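Local coordinates for protein desmoplakin (Homo sapiens, PDB 3R6N) that probably helps couple desmosomal cell adhesion to the intermediate-filament cytoskeleton, through a plakin domain that includes a rigid rod of spectrin repeats and an SH3 domain, at residues L15-Q20 with N49-Y54; D120-N125 with P273-Y278; K225-K230 with L238-E243. All blocks are in the same frame, centred on the assembly; numbering follows the deposited sequence.

Interaction 1 of 3, residues L15-Q20 with N49-Y54; sequences LGWMRQ and NSIGDY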
loop_
_atom_site.group_PDB
_atom_site.type_symbol
_atom_site.label_atom_id
_atom_site.label_comp_id
_atom_site.label_asym_id
_atom_site.label_seq_id
_atom_site.Cartn_x
_atom_site.Cartn_y
_atom_site.Cartn_z
ATOM N N LEU A 15 -63.992 33.074 -12.452
ATOM C CA LEU A 15 -63.116 32.256 -13.278
ATOM C C LEU A 15 -61.814 32.995 -13.558
ATOM O O LEU A 15 -60.790 32.381 -13.841
ATOM C CB LEU A 15 -63.805 31.883 -14.591
ATOM C CG LEU A 15 -65.072 31.027 -14.499
ATOM C CD1 LEU A 15 -65.580 30.691 -15.891
ATOM C CD2 LEU A 15 -64.817 29.757 -13.709
ATOM N N GLY A 16 -61.864 34.320 -13.470
ATOM C CA GLY A 16 -60.699 35.150 -13.713
ATOM C C GLY A 16 -59.727 35.157 -12.551
ATOM O O GLY A 16 -58.513 35.153 -12.744
ATOM N N TRP A 17 -60.259 35.175 -11.334
ATOM C CA TRP A 17 -59.412 35.123 -10.156
ATOM C C TRP A 17 -58.928 33.699 -9.919
ATOM O O TRP A 17 -57.779 33.479 -9.534
ATOM C CB TRP A 17 -60.152 35.639 -8.924
ATOM C CG TRP A 17 -59.317 35.583 -7.686
ATOM C CD1 TRP A 17 -58.432 36.525 -7.249
ATOM C CD2 TRP A 17 -59.274 34.517 -6.731
ATOM N NE1 TRP A 17 -57.843 36.113 -6.077
ATOM C CE2 TRP A 17 -58.344 34.885 -5.737
ATOM C CE3 TRP A 17 -59.932 33.289 -6.617
ATOM C CZ2 TRP A 17 -58.059 34.070 -4.644
ATOM C CZ3 TRP A 17 -59.644 32.480 -5.530
ATOM C CH2 TRP A 17 -58.717 32.874 -4.559
ATOM N N MET A 18 -59.808 32.735 -10.159
ATOM C CA MET A 18 -59.472 31.327 -9.969
ATOM C C MET A 18 -58.407 30.829 -10.944
ATOM O O MET A 18 -57.694 29.870 -10.658
ATOM C CB MET A 18 -60.724 30.454 -10.073
ATOM C CG MET A 18 -61.463 30.292 -8.759
ATOM S SD MET A 18 -62.630 28.929 -8.808
ATOM C CE MET A 18 -63.899 29.613 -9.868
ATOM N N ARG A 19 -58.305 31.481 -12.095
ATOM C CA ARG A 19 -57.328 31.084 -13.097
ATOM C C ARG A 19 -56.071 31.936 -13.003
ATOM O O ARG A 19 -54.994 31.512 -13.413
ATOM C CB ARG A 19 -57.941 31.133 -14.497
ATOM C CG ARG A 19 -58.944 30.011 -14.734
ATOM C CD ARG A 19 -59.851 30.284 -15.920
ATOM N NE ARG A 19 -60.882 29.258 -16.045
ATOM C CZ ARG A 19 -61.891 29.307 -16.911
ATOM N NH1 ARG A 19 -62.014 30.340 -17.735
ATOM N NH2 ARG A 19 -62.780 28.324 -16.948
ATOM N N GLN A 20 -56.206 33.134 -12.449
ATOM C CA GLN A 20 -55.040 33.961 -12.190
ATOM C C GLN A 20 -54.225 33.350 -11.052
ATOM O O GLN A 20 -53.028 33.609 -10.922
ATOM C CB GLN A 20 -55.445 35.398 -11.858
ATOM C CG GLN A 20 -54.269 36.359 -11.744
ATOM C CD GLN A 20 -53.377 36.335 -12.973
ATOM O OE1 GLN A 20 -53.854 36.186 -14.098
ATOM N NE2 GLN A 20 -52.072 36.476 -12.761
ATOM N N ASN A 49 -54.034 28.796 1.619
ATOM C CA ASN A 49 -54.964 29.233 2.655
ATOM C C ASN A 49 -55.876 30.342 2.145
ATOM O O ASN A 49 -56.877 30.680 2.775
ATOM C CB ASN A 49 -54.208 29.695 3.903
ATOM C CG ASN A 49 -53.565 28.545 4.655
ATOM O OD1 ASN A 49 -54.097 27.435 4.689
ATOM N ND2 ASN A 49 -52.413 28.805 5.263
ATOM N N SER A 50 -55.522 30.900 0.992
ATOM C CA SER A 50 -56.299 31.967 0.378
ATOM C C SER A 50 -57.470 31.400 -0.417
ATOM O O SER A 50 -58.589 31.909 -0.342
ATOM C CB SER A 50 -55.406 32.814 -0.530
ATOM O OG SER A 50 -56.094 33.954 -1.010
ATOM N N ILE A 51 -57.211 30.343 -1.179
ATOM C CA ILE A 51 -58.256 29.719 -1.978
ATOM C C ILE A 51 -59.087 28.767 -1.125
ATOM O O ILE A 51 -60.228 28.452 -1.460
ATOM C CB ILE A 51 -57.684 28.954 -3.188
ATOM C CG1 ILE A 51 -57.226 27.558 -2.773
ATOM C CG2 ILE A 51 -56.555 29.739 -3.843
ATOM C CD1 ILE A 51 -56.873 26.682 -3.948
ATOM N N GLY A 52 -58.506 28.302 -0.026
ATOM C CA GLY A 52 -59.242 27.493 0.925
ATOM C C GLY A 52 -60.323 28.336 1.568
ATOM O O GLY A 52 -61.428 27.862 1.828
ATOM N N ASP A 53 -60.000 29.602 1.816
ATOM C CA ASP A 53 -60.952 30.539 2.394
ATOM C C ASP A 53 -61.952 31.009 1.350
ATOM O O ASP A 53 -63.033 31.496 1.682
ATOM C CB ASP A 53 -60.227 31.742 2.994
ATOM C CG ASP A 53 -59.592 31.429 4.332
ATOM O OD1 ASP A 53 -59.015 30.329 4.477
ATOM O OD2 ASP A 53 -59.678 32.280 5.243
ATOM N N TYR A 54 -61.588 30.852 0.084
ATOM C CA TYR A 54 -62.424 31.322 -1.011
ATOM C C TYR A 54 -63.651 30.440 -1.228
ATOM O O TYR A 54 -64.567 30.816 -1.955
ATOM C CB TYR A 54 -61.609 31.400 -2.298
ATOM C CG TYR A 54 -62.275 32.185 -3.398
ATOM C CD1 TYR A 54 -62.316 33.572 -3.354
ATOM C CD2 TYR A 54 -62.852 31.544 -4.487
ATOM C CE1 TYR A 54 -62.918 34.300 -4.360
ATOM C CE2 TYR A 54 -63.459 32.265 -5.503
ATOM C CZ TYR A 54 -63.488 33.644 -5.433
ATOM O OH TYR A 54 -64.085 34.373 -6.436
#

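Interaction 2 of 3, residues D120-N125 with P273-Y278; sequences DWSDKN and PRNPDY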
loop_
_atom_site.group_PDB
_atom_site.type_symbol
_atom_site.label_atom_id
_atom_site.label_comp_id
_atom_site.label_asym_id
_atom_site.label_seq_id
_atom_site.Cartn_x
_atom_site.Cartn_y
_atom_site.Cartn_z
ATOM N N ASP A 120 -1.248 12.279 5.514
ATOM C CA ASP A 120 0.166 12.233 5.145
ATOM C C ASP A 120 0.645 10.791 4.966
ATOM O O ASP A 120 0.637 10.008 5.915
ATOM C CB ASP A 120 1.004 12.948 6.210
ATOM C CG ASP A 120 2.484 12.957 5.885
ATOM O OD1 ASP A 120 2.832 12.806 4.694
ATOM O OD2 ASP A 120 3.297 13.121 6.823
ATOM N N TRP A 121 1.060 10.444 3.749
ATOM C CA TRP A 121 1.492 9.078 3.445
ATOM C C TRP A 121 2.995 8.962 3.211
ATOM O O TRP A 121 3.479 7.942 2.712
ATOM C CB TRP A 121 0.758 8.526 2.223
ATOM C CG TRP A 121 -0.684 8.227 2.459
ATOM C CD1 TRP A 121 -1.755 8.929 1.985
ATOM C CD2 TRP A 121 -1.222 7.142 3.224
ATOM N NE1 TRP A 121 -2.926 8.348 2.409
ATOM C CE2 TRP A 121 -2.626 7.251 3.172
ATOM C CE3 TRP A 121 -0.653 6.089 3.948
ATOM C CZ2 TRP A 121 -3.467 6.351 3.817
ATOM C CZ3 TRP A 121 -1.496 5.194 4.589
ATOM C CH2 TRP A 121 -2.886 5.334 4.519
ATOM N N SER A 122 3.732 10.008 3.567
ATOM C CA SER A 122 5.182 10.010 3.415
ATOM C C SER A 122 5.831 9.089 4.440
ATOM O O SER A 122 5.150 8.331 5.135
ATOM C CB SER A 122 5.734 11.416 3.614
ATOM O OG SER A 122 5.487 11.880 4.930
ATOM N N ASP A 123 7.155 9.157 4.526
ATOM C CA ASP A 123 7.903 8.377 5.504
ATOM C C ASP A 123 7.786 8.938 6.919
ATOM O O ASP A 123 8.020 8.225 7.893
ATOM C CB ASP A 123 9.372 8.281 5.092
ATOM C CG ASP A 123 10.058 9.636 5.046
ATOM O OD1 ASP A 123 11.227 9.731 5.487
ATOM O OD2 ASP A 123 9.430 10.609 4.569
ATOM N N LYS A 124 7.426 10.212 7.029
ATOM C CA LYS A 124 7.253 10.852 8.329
ATOM C C LYS A 124 6.084 10.253 9.110
ATOM O O LYS A 124 6.010 10.393 10.329
ATOM C CB LYS A 124 7.020 12.354 8.165
ATOM C CG LYS A 124 8.125 13.113 7.447
ATOM C CD LYS A 124 7.654 14.534 7.126
ATOM C CE LYS A 124 8.670 15.314 6.302
ATOM N NZ LYS A 124 8.111 16.632 5.867
ATOM N N ASN A 125 5.162 9.603 8.406
ATOM C CA ASN A 125 4.013 8.977 9.057
ATOM C C ASN A 125 4.215 7.478 9.227
ATOM O O ASN A 125 4.027 6.708 8.285
ATOM C CB ASN A 125 2.726 9.250 8.275
ATOM C CG ASN A 125 1.498 8.668 8.955
ATOM O OD1 ASN A 125 1.404 8.653 10.182
ATOM N ND2 ASN A 125 0.552 8.178 8.157
ATOM N N PRO A 273 9.662 11.172 -1.679
ATOM C CA PRO A 273 9.234 12.151 -2.686
ATOM C C PRO A 273 7.825 12.698 -2.453
ATOM O O PRO A 273 7.439 13.678 -3.085
ATOM C CB PRO A 273 9.291 11.352 -3.988
ATOM C CG PRO A 273 10.308 10.294 -3.730
ATOM C CD PRO A 273 10.111 9.911 -2.293
ATOM N N ARG A 274 7.069 12.084 -1.553
ATOM C CA ARG A 274 5.729 12.572 -1.251
ATOM C C ARG A 274 5.785 13.909 -0.530
ATOM O O ARG A 274 4.822 14.679 -0.570
ATOM C CB ARG A 274 4.946 11.557 -0.423
ATOM C CG ARG A 274 4.811 10.210 -1.084
ATOM C CD ARG A 274 3.735 9.375 -0.429
ATOM N NE ARG A 274 2.402 9.894 -0.717
ATOM C CZ ARG A 274 1.715 9.614 -1.820
ATOM N NH1 ARG A 274 2.233 8.820 -2.745
ATOM N NH2 ARG A 274 0.510 10.132 -1.996
ATOM N N ASN A 275 6.911 14.175 0.128
ATOM C CA ASN A 275 7.129 15.445 0.815
ATOM C C ASN A 275 7.521 16.562 -0.141
ATOM O O ASN A 275 8.341 16.363 -1.034
ATOM C CB ASN A 275 8.201 15.299 1.890
ATOM C CG ASN A 275 7.734 14.463 3.062
ATOM O OD1 ASN A 275 6.585 14.570 3.497
ATOM N ND2 ASN A 275 8.626 13.619 3.583
ATOM N N PRO A 276 6.943 17.750 0.063
ATOM C CA PRO A 276 7.106 18.898 -0.833
ATOM C C PRO A 276 8.551 19.372 -0.904
ATOM O O PRO A 276 8.940 20.008 -1.881
ATOM C CB PRO A 276 6.217 19.973 -0.191
ATOM C CG PRO A 276 5.288 19.228 0.728
ATOM C CD PRO A 276 6.070 18.054 1.208
ATOM N N ASP A 277 9.328 19.049 0.123
ATOM C CA ASP A 277 10.694 19.534 0.263
ATOM C C ASP A 277 11.759 18.622 -0.339
ATOM O O ASP A 277 12.889 19.060 -0.575
ATOM C CB ASP A 277 11.041 19.692 1.746
ATOM C CG ASP A 277 10.765 18.429 2.551
ATOM O OD1 ASP A 277 9.640 18.307 3.068
ATOM O OD2 ASP A 277 11.666 17.578 2.631
ATOM N N TYR A 278 11.408 17.362 -0.584
ATOM C CA TYR A 278 12.339 16.372 -1.139
ATOM C C TYR A 278 12.840 16.805 -2.515
ATOM O O TYR A 278 12.054 17.180 -3.378
ATOM C CB TYR A 278 11.661 14.996 -1.215
ATOM C CG TYR A 278 12.404 13.947 -2.015
ATOM C CD1 TYR A 278 13.296 13.072 -1.402
ATOM C CD2 TYR A 278 12.190 13.811 -3.384
ATOM C CE1 TYR A 278 13.968 12.104 -2.134
ATOM C CE2 TYR A 278 12.854 12.848 -4.123
ATOM C CZ TYR A 278 13.741 11.999 -3.495
ATOM O OH TYR A 278 14.397 11.044 -4.239
#

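Interaction 3 of 3, residues K225-K230 with L238-E243; sequences KYPCDK and LEQIKE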
loop_
_atom_site.group_PDB
_atom_site.type_symbol
_atom_site.label_atom_id
_atom_site.label_comp_id
_atom_site.label_asym_id
_atom_site.label_seq_id
_atom_site.Cartn_x
_atom_site.Cartn_y
_atom_site.Cartn_z
ATOM N N LYS A 225 36.215 -15.224 17.898
ATOM C CA LYS A 225 35.820 -16.518 18.438
ATOM C C LYS A 225 36.724 -17.639 17.925
ATOM O O LYS A 225 36.861 -18.682 18.567
ATOM C CB LYS A 225 34.356 -16.809 18.093
ATOM C CG LYS A 225 33.809 -18.097 18.686
ATOM C CD LYS A 225 32.374 -18.344 18.237
ATOM C CE LYS A 225 31.860 -19.682 18.746
ATOM N NZ LYS A 225 30.483 -19.981 18.262
ATOM N N TYR A 226 37.338 -17.420 16.766
ATOM C CA TYR A 226 38.234 -18.409 16.176
ATOM C C TYR A 226 39.569 -17.789 15.787
ATOM O O TYR A 226 39.730 -17.302 14.668
ATOM C CB TYR A 226 37.598 -19.057 14.943
ATOM C CG TYR A 226 36.233 -19.666 15.181
ATOM C CD1 TYR A 226 35.109 -19.180 14.521
ATOM C CD2 TYR A 226 36.067 -20.727 16.061
ATOM C CE1 TYR A 226 33.858 -19.736 14.734
ATOM C CE2 TYR A 226 34.820 -21.287 16.280
ATOM C CZ TYR A 226 33.720 -20.788 15.615
ATOM O OH TYR A 226 32.481 -21.345 15.835
ATOM N N PRO A 227 40.536 -17.802 16.715
ATOM C CA PRO A 227 41.897 -17.356 16.418
ATOM C C PRO A 227 42.699 -18.509 15.837
ATOM O O PRO A 227 42.454 -19.663 16.191
ATOM C CB PRO A 227 42.434 -16.989 17.795
ATOM C CG PRO A 227 41.775 -17.974 18.696
ATOM C CD PRO A 227 40.389 -18.200 18.127
ATOM N N CYS A 228 43.641 -18.204 14.953
ATOM C CA CYS A 228 44.422 -19.244 14.295
ATOM C C CYS A 228 45.920 -19.022 14.458
ATOM O O CYS A 228 46.537 -18.302 13.674
ATOM C CB CYS A 228 44.060 -19.319 12.809
ATOM S SG CYS A 228 42.304 -19.589 12.477
ATOM N N ASP A 229 46.498 -19.642 15.480
ATOM C CA ASP A 229 47.940 -19.584 15.680
ATOM C C ASP A 229 48.560 -20.970 15.548
ATOM O O ASP A 229 47.902 -21.981 15.788
ATOM C CB ASP A 229 48.286 -18.970 17.039
ATOM C CG ASP A 229 47.675 -19.731 18.197
ATOM O OD1 ASP A 229 48.438 -20.186 19.077
ATOM O OD2 ASP A 229 46.434 -19.869 18.226
ATOM N N LYS A 230 49.833 -21.001 15.173
ATOM C CA LYS A 230 50.532 -22.248 14.880
ATOM C C LYS A 230 50.783 -23.107 16.113
ATOM O O LYS A 230 51.194 -24.261 15.997
ATOM C CB LYS A 230 51.866 -21.943 14.198
ATOM C CG LYS A 230 51.737 -21.149 12.910
ATOM C CD LYS A 230 53.082 -20.583 12.482
ATOM C CE LYS A 230 54.157 -21.656 12.469
ATOM N NZ LYS A 230 55.479 -21.100 12.076
ATOM N N LEU A 238 40.559 -29.824 16.264
ATOM C CA LEU A 238 39.489 -30.666 15.744
ATOM C C LEU A 238 38.128 -30.277 16.320
ATOM O O LEU A 238 37.098 -30.446 15.668
ATOM C CB LEU A 238 39.788 -32.141 16.020
ATOM C CG LEU A 238 41.119 -32.661 15.472
ATOM C CD1 LEU A 238 41.269 -34.144 15.755
ATOM C CD2 LEU A 238 41.231 -32.386 13.980
ATOM N N GLU A 239 38.135 -29.755 17.543
ATOM C CA GLU A 239 36.909 -29.333 18.210
ATOM C C GLU A 239 36.469 -27.958 17.719
ATOM O O GLU A 239 35.275 -27.680 17.609
ATOM C CB GLU A 239 37.108 -29.320 19.726
ATOM C CG GLU A 239 37.382 -30.695 20.318
ATOM C CD GLU A 239 38.223 -30.635 21.581
ATOM O OE1 GLU A 239 38.841 -29.579 21.836
ATOM O OE2 GLU A 239 38.271 -31.646 22.315
ATOM N N GLN A 240 37.443 -27.104 17.427
ATOM C CA GLN A 240 37.169 -25.788 16.861
ATOM C C GLN A 240 36.590 -25.918 15.461
ATOM O O GLN A 240 35.681 -25.183 15.081
ATOM C CB GLN A 240 38.443 -24.948 16.812
ATOM C CG GLN A 240 38.801 -24.274 18.126
ATOM C CD GLN A 240 37.951 -23.048 18.403
ATOM O OE1 GLN A 240 36.719 -23.105 18.355
ATOM N NE2 GLN A 240 38.607 -21.927 18.691
ATOM N N ILE A 241 37.130 -26.860 14.695
ATOM C CA ILE A 241 36.653 -27.121 13.345
ATOM C C ILE A 241 35.216 -27.628 13.352
ATOM O O ILE A 241 34.432 -27.307 12.462
ATOM C CB ILE A 241 37.543 -28.146 12.627
ATOM C CG1 ILE A 241 38.920 -27.549 12.353
ATOM C CG2 ILE A 241 36.908 -28.585 11.322
ATOM C CD1 ILE A 241 39.788 -28.423 11.487
ATOM N N LYS A 242 34.873 -28.422 14.360
ATOM C CA LYS A 242 33.519 -28.950 14.470
ATOM C C LYS A 242 32.512 -27.837 14.740
ATOM O O LYS A 242 31.434 -27.811 14.148
ATOM C CB LYS A 242 33.439 -30.043 15.538
ATOM C CG LYS A 242 34.101 -31.343 15.113
ATOM C CD LYS A 242 34.061 -32.392 16.208
ATOM C CE LYS A 242 34.784 -33.660 15.769
ATOM N NZ LYS A 242 34.881 -34.667 16.863
ATOM N N GLU A 243 32.867 -26.915 15.629
ATOM C CA GLU A 243 32.031 -25.746 15.870
ATOM C C GLU A 243 32.012 -24.854 14.634
ATOM O O GLU A 243 30.994 -24.251 14.299
ATOM C CB GLU A 243 32.533 -24.952 17.076
ATOM C CG GLU A 243 32.050 -25.477 18.414
ATOM C CD GLU A 243 32.455 -24.578 19.567
ATOM O OE1 GLU A 243 33.635 -24.632 19.978
ATOM O OE2 GLU A 243 31.596 -23.812 20.058
#

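Interaction 1 of 3, residues L15-Q20 with N49-Y54
Trp17 and Tyr54 form a face-to-face stack, tilted by 29°, between two nearly antiparallel helices of this spectrin-repeat rod, and they illustrate how broad rings can fill the gap between well-separated backbones. The axes of 15-20 and 49-54 approach no closer than 12.0 Å and run at 154° to one another, a spacing that is bridged by side chains reaching in from both helices. In both residues CG stands anti to the backbone N (chi1 179° for Trp17), which carries each ring off its own helix toward the other, and the two side chains slide past each other in opposite directions. The six-membered ring of Trp17 is the bump: its CZ3 corner sits over the centre of the Tyr54 ring, with ring centres 4.2 Å apart, whereas Tyr54 covers the indole nearer its rim. Ile51 CG2 fills in beside this stack, 3.9 Å from Trp17 CH2, and Ser50 OG stands at the indole edge, close to its plane. Helix 68-117 adjoins the pair, Met18 meeting Tyr78 and Ile51 meeting Ser85. The backbone joins in there, through a hydrogen bond between Ile51 O and Tyr78 OH. Met18 CG comes obliquely to 4.3 Å from Tyr54 CE2.

Interaction 2 of 3, residues D120-N125 with P273-Y278
Arg274 and Trp121 make the first meeting between the SH3 region and the loop that follows helix 68-117. The arginine lays its CD 3.5 Å from Trp121 O and its NE 3.6 Å from Trp121 CB, while a bend at chi3 (71°) turns NE away from the line of the chain. Beyond, the guanidinium belongs to the SH3 region, with NH1 bonded to Leu333 O and NH2 to Ser330 O; the indole of Trp121 leads the other way and stacks on His194 of helix 167-225.

Asn275 lies at the centre of the contact. Its amide settles against Ser122, with OD1 3.2 Å from Ser122 OG, and meets the extended chain of Lys124 tip to tip, Lys124 CE coming to 3.2 Å from Asn275 ND2. The Asp123 side chain crosses it at about a right angle, the two planes 52° apart; Asp123 OD2 lies 3.3 Å from Asn275 ND2, and OD1 is salt-bridged to Lys272. Ser122 is itself held by Asp120 OD1: its N bonds there from well above the carboxylate plane, making an Asx turn, and its OG adds a second grip on that oxygen at 2.8 Å, on the syn side and from the same face. Asn275 also opens a type I turn closed by Tyr278 N, within which Asp277 OD1 forms a long salt bridge to Lys124 NZ, 3.6 Å away.

No clear hydrogen bond crosses between the loops. The link rests on packing round Asn275 and one long salt bridge, while several polar groups are bonded within their own loop or to outside residues.

Interaction 3 of 3, residues K225-K230 with L238-E243
Lys225 and Tyr226 face Glu243 and Gln240 where helix 167-225 gives way to the loop leading into helix 234-265, a helical hairpin within a spectrin-like repeat. The lysine chain is fully extended and lays CG over the centre of its neighbour's ring, 4.0 Å above the plane. Its NZ forms a salt bridge with Glu247, one turn beyond Glu243; Glu243 OE2 stays 4.4 Å from Lys225 NZ, farther than a salt bridge reaches.

Tyr226 is the first residue to leave the helical conformation and carries most of the contact. In Gln240 a bend at chi2 (-77°) turns CD toward the tyrosine, in the plane of its ring at the edge; OE1 lies 3.3 Å from Tyr226 CE2, and ring and amide planes stand 55° apart. Tyr226 OH continues past Glu243, 3.8 Å from Glu243 CB, to a hydrogen bond with Glu247 OE2. Pro227 then crosses Gln240 at about a right angle, and its CD lies 4.2 Å from Gln240 NE2.

Chemically, the amide oxygen meets C-H groups of an aromatic rim, which would be weakly attractive, while the firmer polar bonds converge on Glu247. Carboxylates near Lys225 would probably favour its charged form, and Glu247, gripped by both lysine and tyrosine, ties the helix end to its returning partner.

In the fold
The three contacts are strung along an elongated rod. Interactions 1 and 3 lie on opposite sides of the chain's centre, about 115 Å apart centre to centre, with interaction 2 between them, about 69 Å from the first and 51 Å from the third. Interaction 1 closes before interaction 2 opens, whereas interaction 3 is nested in the long loop that interaction 2 closes. Long helices connect them: helix 68-117 packs beside interaction 1 and leads to the loop of interaction 2, and helix 167-225 passes interaction 2 before ending at interaction 3. Helix pairing, domain docking and a hairpin turn thus follow one another along helices that run from contact to contact, consistent with the rigidity of this plakin fragment.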